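Local coordinates for putative Phosphoglycerate mutase (Plasmodium falciparum, PDB 3EOZ), which probably acts as a serine/threonine protein phosphatase, and possibly a phosphoglycerate mutase, of the histidine phosphatase superfamily, at residues B[61-66]-B[184-189]; B[71-76]-B[136-141]. All blocks are in the same frame, centred on the assembly; numbering follows the deposited sequence.

From the N terminus, the chain lays down strand 22-28 and then helix 49-64, whose C-terminal end makes contact 1. Strand 68-74 follows at once and carries the first half of contact 2. That contact closes a loop of about 60 residues when the end of the long helix 114-139 returns to the strand. Only much later, with strand 182-189, does contact 1 close its own, larger loop, so contact 2 is nested within it and the two do not cross. Both reach one mixed sheet through helix ends, and their centres lie about 16 Å apart. They also touch: Leu187 CD2 packs 4.2 Å from Phe139 CE1.

Contact 1 (B[61-66]-B[184-189]); sequences KDILNN and ITWLVL
The six-membered ring of Trp186 and Ile63 make most of this contact, with the backbone O of Ile63 lying at the ring's edge, near its plane, 4.1 Å from Trp186 CZ3. Leu64 reaches the same end of the indole obliquely, its CD2 4.3 Å from Trp186 CH2. The Ile63 side chain and the indole run alongside each other, pointing opposite ways, with Ile63 CG1 4.1 Å from Trp186 CZ3. The indole arrives there because its CG stands anti to the backbone N (chi1 176°), which projects the ring toward the helix end. A broad, flat, apolar indole suits this place, since it offers both Ile63 and Leu64 a surface to pack on. Closer to the start of the strand segment, Ile63 and Ile184 meet tip to tip, CD1 to CD1 at 4.1 Å; two branched, purely apolar chains fit such van der Waals packing. Strand 182-189 pairs with strands 22-28 and 196-203, whose Ile25 and Phe200 widen the apolar patch: Leu64, Ile184 and Trp186 touch Ile25, and both isoleucines touch Phe200. The C-terminal end of helix 49-64 is thereby packed across three neighbouring strands of the central mixed sheet of the alpha/beta histidine phosphatase fold.

Contact 2 (B[71-76]-B[136-141]); sequences VIYHSD and ETYFYK
Tyr138 drives the edge of its ring into one face of Tyr73, a T-shaped (edge-to-face) stack with centroids 4.9 Å apart and planes at 67°. It packs the C-terminal end of helix 114-139 on strand 68-74 of the histidine phosphatase sheet. Tyr138 CG lies opposite the carbonyl carbon, beside the backbone N (chi1 -58°), which sends the ring from the helix to that face. In the tight part Tyr138 CE1 sits near the perimeter of the Tyr73 ring rather than above its middle, 3.5 Å from Tyr73 CD1, and Tyr138 OH is 3.4 Å from Tyr73 CD2. An aromatic at 73 offers two flat faces, and Val71 CG1 takes the other, 3.4 Å above the plane, over the centre. Thr137 lays its methyl on a face of Tyr138 while its OG1 bonds to Lys133 O. Leu102 touches both tyrosines, and Val152 adds to the packing round Tyr138.

The other side is loose: Tyr73 is partly exposed, and exposed Lys141 comes no nearer than 6.0 Å, from its NZ to Tyr73 OH. Tyrosine suits the helix position because a buried ring can pack while its hydroxyl is hydrogen-bonded, here to Asp99 OD2. The contact therefore pairs aromatic dispersion and edge-to-face electrostatics with an outside polar tether, which probably helps fix how far Tyr138 reaches across Tyr73.

Contact 1 (B[61-66]-B[184-189])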
# COMPACT_ATOMS: atom_id res chain seq x y z
N LYS B 61 -27.59 3.57 -0.77
CA LYS B 61 -28.80 4.37 -1.04
C LYS B 61 -28.50 5.86 -0.92
O LYS B 61 -28.97 6.66 -1.73
CB LYS B 61 -29.97 3.98 -0.11
N ASP B 62 -27.68 6.23 0.06
CA ASP B 62 -27.30 7.63 0.22
C ASP B 62 -26.48 8.15 -0.95
O ASP B 62 -26.76 9.22 -1.47
CB ASP B 62 -26.57 7.86 1.55
CG ASP B 62 -27.50 7.80 2.74
OD1 ASP B 62 -28.74 7.87 2.54
OD2 ASP B 62 -27.00 7.69 3.89
N ILE B 63 -25.47 7.38 -1.38
CA ILE B 63 -24.56 7.86 -2.43
C ILE B 63 -25.12 7.70 -3.86
O ILE B 63 -24.63 8.34 -4.79
CB ILE B 63 -23.16 7.22 -2.30
CG1 ILE B 63 -23.19 5.72 -2.60
CG2 ILE B 63 -22.59 7.45 -0.90
CD1 ILE B 63 -21.90 5.03 -2.27
N LEU B 64 -26.13 6.84 -4.02
CA LEU B 64 -26.80 6.64 -5.32
C LEU B 64 -28.18 7.33 -5.41
O LEU B 64 -28.87 7.23 -6.43
CB LEU B 64 -26.94 5.14 -5.62
CG LEU B 64 -25.65 4.37 -5.91
CD1 LEU B 64 -25.83 2.87 -5.70
CD2 LEU B 64 -25.18 4.66 -7.32
N ASN B 65 -28.60 8.03 -4.35
CA ASN B 65 -29.84 8.80 -4.36
C ASN B 65 -30.01 9.59 -5.67
O ASN B 65 -29.09 10.29 -6.10
CB ASN B 65 -29.85 9.77 -3.16
CG ASN B 65 -31.08 10.68 -3.13
OD1 ASN B 65 -32.18 10.26 -2.73
ND2 ASN B 65 -30.89 11.93 -3.54
N ASN B 66 -31.19 9.47 -6.28
CA ASN B 66 -31.47 10.05 -7.60
C ASN B 66 -30.59 9.46 -8.69
O ASN B 66 -29.98 10.18 -9.48
CB ASN B 66 -31.33 11.58 -7.61
CG ASN B 66 -32.00 12.26 -6.43
OD1 ASN B 66 -33.01 11.77 -5.90
ND2 ASN B 66 -31.45 13.40 -6.02
N ILE B 184 -17.23 -0.48 -0.05
CA ILE B 184 -17.70 0.02 -1.35
C ILE B 184 -16.49 0.58 -2.10
O ILE B 184 -15.73 1.39 -1.57
CB ILE B 184 -18.81 1.13 -1.22
CG1 ILE B 184 -19.99 0.66 -0.34
CG2 ILE B 184 -19.32 1.56 -2.59
CD1 ILE B 184 -20.92 1.82 0.11
N THR B 185 -16.33 0.17 -3.33
CA THR B 185 -15.31 0.68 -4.19
C THR B 185 -15.96 1.05 -5.49
O THR B 185 -16.52 0.23 -6.13
CB THR B 185 -14.27 -0.35 -4.46
OG1 THR B 185 -13.77 -0.81 -3.23
CG2 THR B 185 -13.16 0.22 -5.19
N TRP B 186 -15.87 2.30 -5.87
CA TRP B 186 -16.60 2.80 -7.00
C TRP B 186 -15.65 3.42 -8.00
O TRP B 186 -15.06 4.41 -7.73
CB TRP B 186 -17.59 3.81 -6.47
CG TRP B 186 -18.39 4.53 -7.44
CD1 TRP B 186 -18.23 4.55 -8.76
CD2 TRP B 186 -19.49 5.37 -7.17
NE1 TRP B 186 -19.14 5.35 -9.34
CE2 TRP B 186 -19.95 5.87 -8.37
CE3 TRP B 186 -20.15 5.75 -6.01
CZ2 TRP B 186 -21.02 6.71 -8.47
CZ3 TRP B 186 -21.21 6.59 -6.10
CH2 TRP B 186 -21.64 7.06 -7.32
N LEU B 187 -15.50 2.84 -9.17
CA LEU B 187 -14.60 3.39 -10.14
C LEU B 187 -15.26 4.15 -11.25
O LEU B 187 -16.34 3.85 -11.61
CB LEU B 187 -13.80 2.29 -10.78
CG LEU B 187 -12.98 1.48 -9.83
CD1 LEU B 187 -13.91 0.62 -9.06
CD2 LEU B 187 -11.99 0.67 -10.58
N VAL B 188 -14.57 5.13 -11.80
CA VAL B 188 -14.93 5.76 -13.05
C VAL B 188 -13.73 5.87 -13.95
O VAL B 188 -12.75 6.40 -13.53
CB VAL B 188 -15.41 7.16 -12.83
CG1 VAL B 188 -15.96 7.67 -14.06
CG2 VAL B 188 -16.41 7.23 -11.76
N LEU B 189 -13.82 5.39 -15.19
CA LEU B 189 -12.79 5.54 -16.23
C LEU B 189 -13.49 6.18 -17.41
O LEU B 189 -14.65 6.46 -17.26
CB LEU B 189 -12.22 4.19 -16.61
CG LEU B 189 -12.64 3.07 -15.68
CD1 LEU B 189 -11.77 1.86 -15.74
CD2 LEU B 189 -12.69 3.60 -14.31

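Contact 2 (B[71-76]-B[136-141])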
# COMPACT_ATOMS: atom_id res chain seq x y z
N VAL B 71 -29.66 -3.60 -11.39
CA VAL B 71 -29.26 -4.98 -11.04
C VAL B 71 -28.29 -5.02 -9.87
O VAL B 71 -27.45 -4.15 -9.71
CB VAL B 71 -28.57 -5.69 -12.22
CG1 VAL B 71 -28.39 -7.19 -11.91
CG2 VAL B 71 -29.34 -5.47 -13.52
N ILE B 72 -28.41 -6.05 -9.04
CA ILE B 72 -27.46 -6.36 -8.01
C ILE B 72 -26.96 -7.77 -8.33
O ILE B 72 -27.74 -8.72 -8.30
CB ILE B 72 -28.12 -6.30 -6.63
CG1 ILE B 72 -28.61 -4.88 -6.33
CG2 ILE B 72 -27.14 -6.73 -5.55
CD1 ILE B 72 -29.44 -4.77 -5.05
N TYR B 73 -25.67 -7.90 -8.64
CA TYR B 73 -25.10 -9.22 -8.99
C TYR B 73 -24.48 -9.90 -7.79
O TYR B 73 -24.02 -9.23 -6.87
CB TYR B 73 -24.04 -9.07 -10.06
CG TYR B 73 -24.56 -8.55 -11.37
CD1 TYR B 73 -24.43 -7.21 -11.71
CD2 TYR B 73 -25.17 -9.40 -12.27
CE1 TYR B 73 -24.89 -6.73 -12.93
CE2 TYR B 73 -25.62 -8.93 -13.48
CZ TYR B 73 -25.49 -7.59 -13.81
OH TYR B 73 -25.95 -7.14 -15.01
N HIS B 74 -24.46 -11.23 -7.80
CA HIS B 74 -23.85 -11.96 -6.70
C HIS B 74 -23.48 -13.37 -7.10
O HIS B 74 -23.87 -13.85 -8.15
CB HIS B 74 -24.78 -11.98 -5.49
CG HIS B 74 -26.07 -12.68 -5.74
ND1 HIS B 74 -26.21 -14.05 -5.64
CD2 HIS B 74 -27.29 -12.21 -6.11
CE1 HIS B 74 -27.44 -14.39 -5.95
NE2 HIS B 74 -28.12 -13.29 -6.23
N SER B 75 -22.71 -14.03 -6.24
CA SER B 75 -22.28 -15.41 -6.49
C SER B 75 -23.34 -16.42 -6.00
O SER B 75 -24.38 -16.03 -5.48
CB SER B 75 -20.96 -15.67 -5.77
OG SER B 75 -21.20 -15.84 -4.38
N ASP B 76 -23.04 -17.71 -6.14
CA ASP B 76 -23.87 -18.77 -5.58
C ASP B 76 -23.81 -18.85 -4.07
O ASP B 76 -24.69 -19.46 -3.47
CB ASP B 76 -23.42 -20.14 -6.10
CG ASP B 76 -23.72 -20.34 -7.57
OD1 ASP B 76 -24.52 -19.55 -8.11
OD2 ASP B 76 -23.17 -21.29 -8.16
N GLU B 136 -14.36 -9.28 -17.44
CA GLU B 136 -14.82 -8.66 -18.68
C GLU B 136 -16.30 -8.26 -18.64
O GLU B 136 -16.67 -7.24 -19.21
CB GLU B 136 -14.60 -9.61 -19.84
CG GLU B 136 -13.13 -9.91 -20.07
CD GLU B 136 -12.86 -10.75 -21.28
OE1 GLU B 136 -13.82 -11.32 -21.85
OE2 GLU B 136 -11.68 -10.85 -21.68
N THR B 137 -17.13 -9.09 -18.01
CA THR B 137 -18.52 -8.77 -17.90
C THR B 137 -18.67 -7.42 -17.19
O THR B 137 -19.30 -6.52 -17.71
CB THR B 137 -19.29 -9.81 -17.12
OG1 THR B 137 -19.25 -11.05 -17.82
CG2 THR B 137 -20.77 -9.34 -16.89
N TYR B 138 -18.03 -7.29 -16.04
CA TYR B 138 -18.30 -6.16 -15.17
C TYR B 138 -17.39 -4.98 -15.47
O TYR B 138 -17.75 -3.84 -15.18
CB TYR B 138 -18.26 -6.60 -13.71
CG TYR B 138 -19.26 -7.71 -13.44
CD1 TYR B 138 -20.63 -7.44 -13.42
CD2 TYR B 138 -18.84 -9.01 -13.24
CE1 TYR B 138 -21.57 -8.46 -13.19
CE2 TYR B 138 -19.76 -10.03 -13.01
CZ TYR B 138 -21.13 -9.75 -12.98
OH TYR B 138 -22.05 -10.76 -12.75
N PHE B 139 -16.23 -5.23 -16.09
CA PHE B 139 -15.32 -4.11 -16.41
C PHE B 139 -15.29 -3.69 -17.88
O PHE B 139 -15.05 -2.53 -18.15
CB PHE B 139 -13.91 -4.37 -15.90
CG PHE B 139 -13.79 -4.24 -14.42
CD1 PHE B 139 -13.22 -3.10 -13.85
CD2 PHE B 139 -14.26 -5.23 -13.58
CE1 PHE B 139 -13.12 -2.96 -12.46
CE2 PHE B 139 -14.15 -5.11 -12.21
CZ PHE B 139 -13.58 -3.97 -11.64
N TYR B 140 -15.54 -4.59 -18.83
CA TYR B 140 -15.55 -4.20 -20.24
C TYR B 140 -16.94 -3.99 -20.83
O TYR B 140 -17.14 -3.11 -21.63
CB TYR B 140 -14.83 -5.24 -21.10
CG TYR B 140 -13.34 -5.43 -20.85
CD1 TYR B 140 -12.59 -4.53 -20.07
CD2 TYR B 140 -12.68 -6.50 -21.43
CE1 TYR B 140 -11.23 -4.73 -19.86
CE2 TYR B 140 -11.33 -6.71 -21.24
CZ TYR B 140 -10.61 -5.82 -20.46
OH TYR B 140 -9.27 -6.06 -20.28
N LYS B 141 -17.89 -4.83 -20.45
CA LYS B 141 -19.20 -4.85 -21.11
C LYS B 141 -19.74 -3.41 -21.16
O LYS B 141 -19.87 -2.77 -20.12
CB LYS B 141 -20.16 -5.78 -20.36
CG LYS B 141 -21.33 -6.32 -21.19
CD LYS B 141 -21.63 -7.81 -20.86
CE LYS B 141 -22.94 -7.99 -20.08
NZ LYS B 141 -23.26 -9.43 -19.80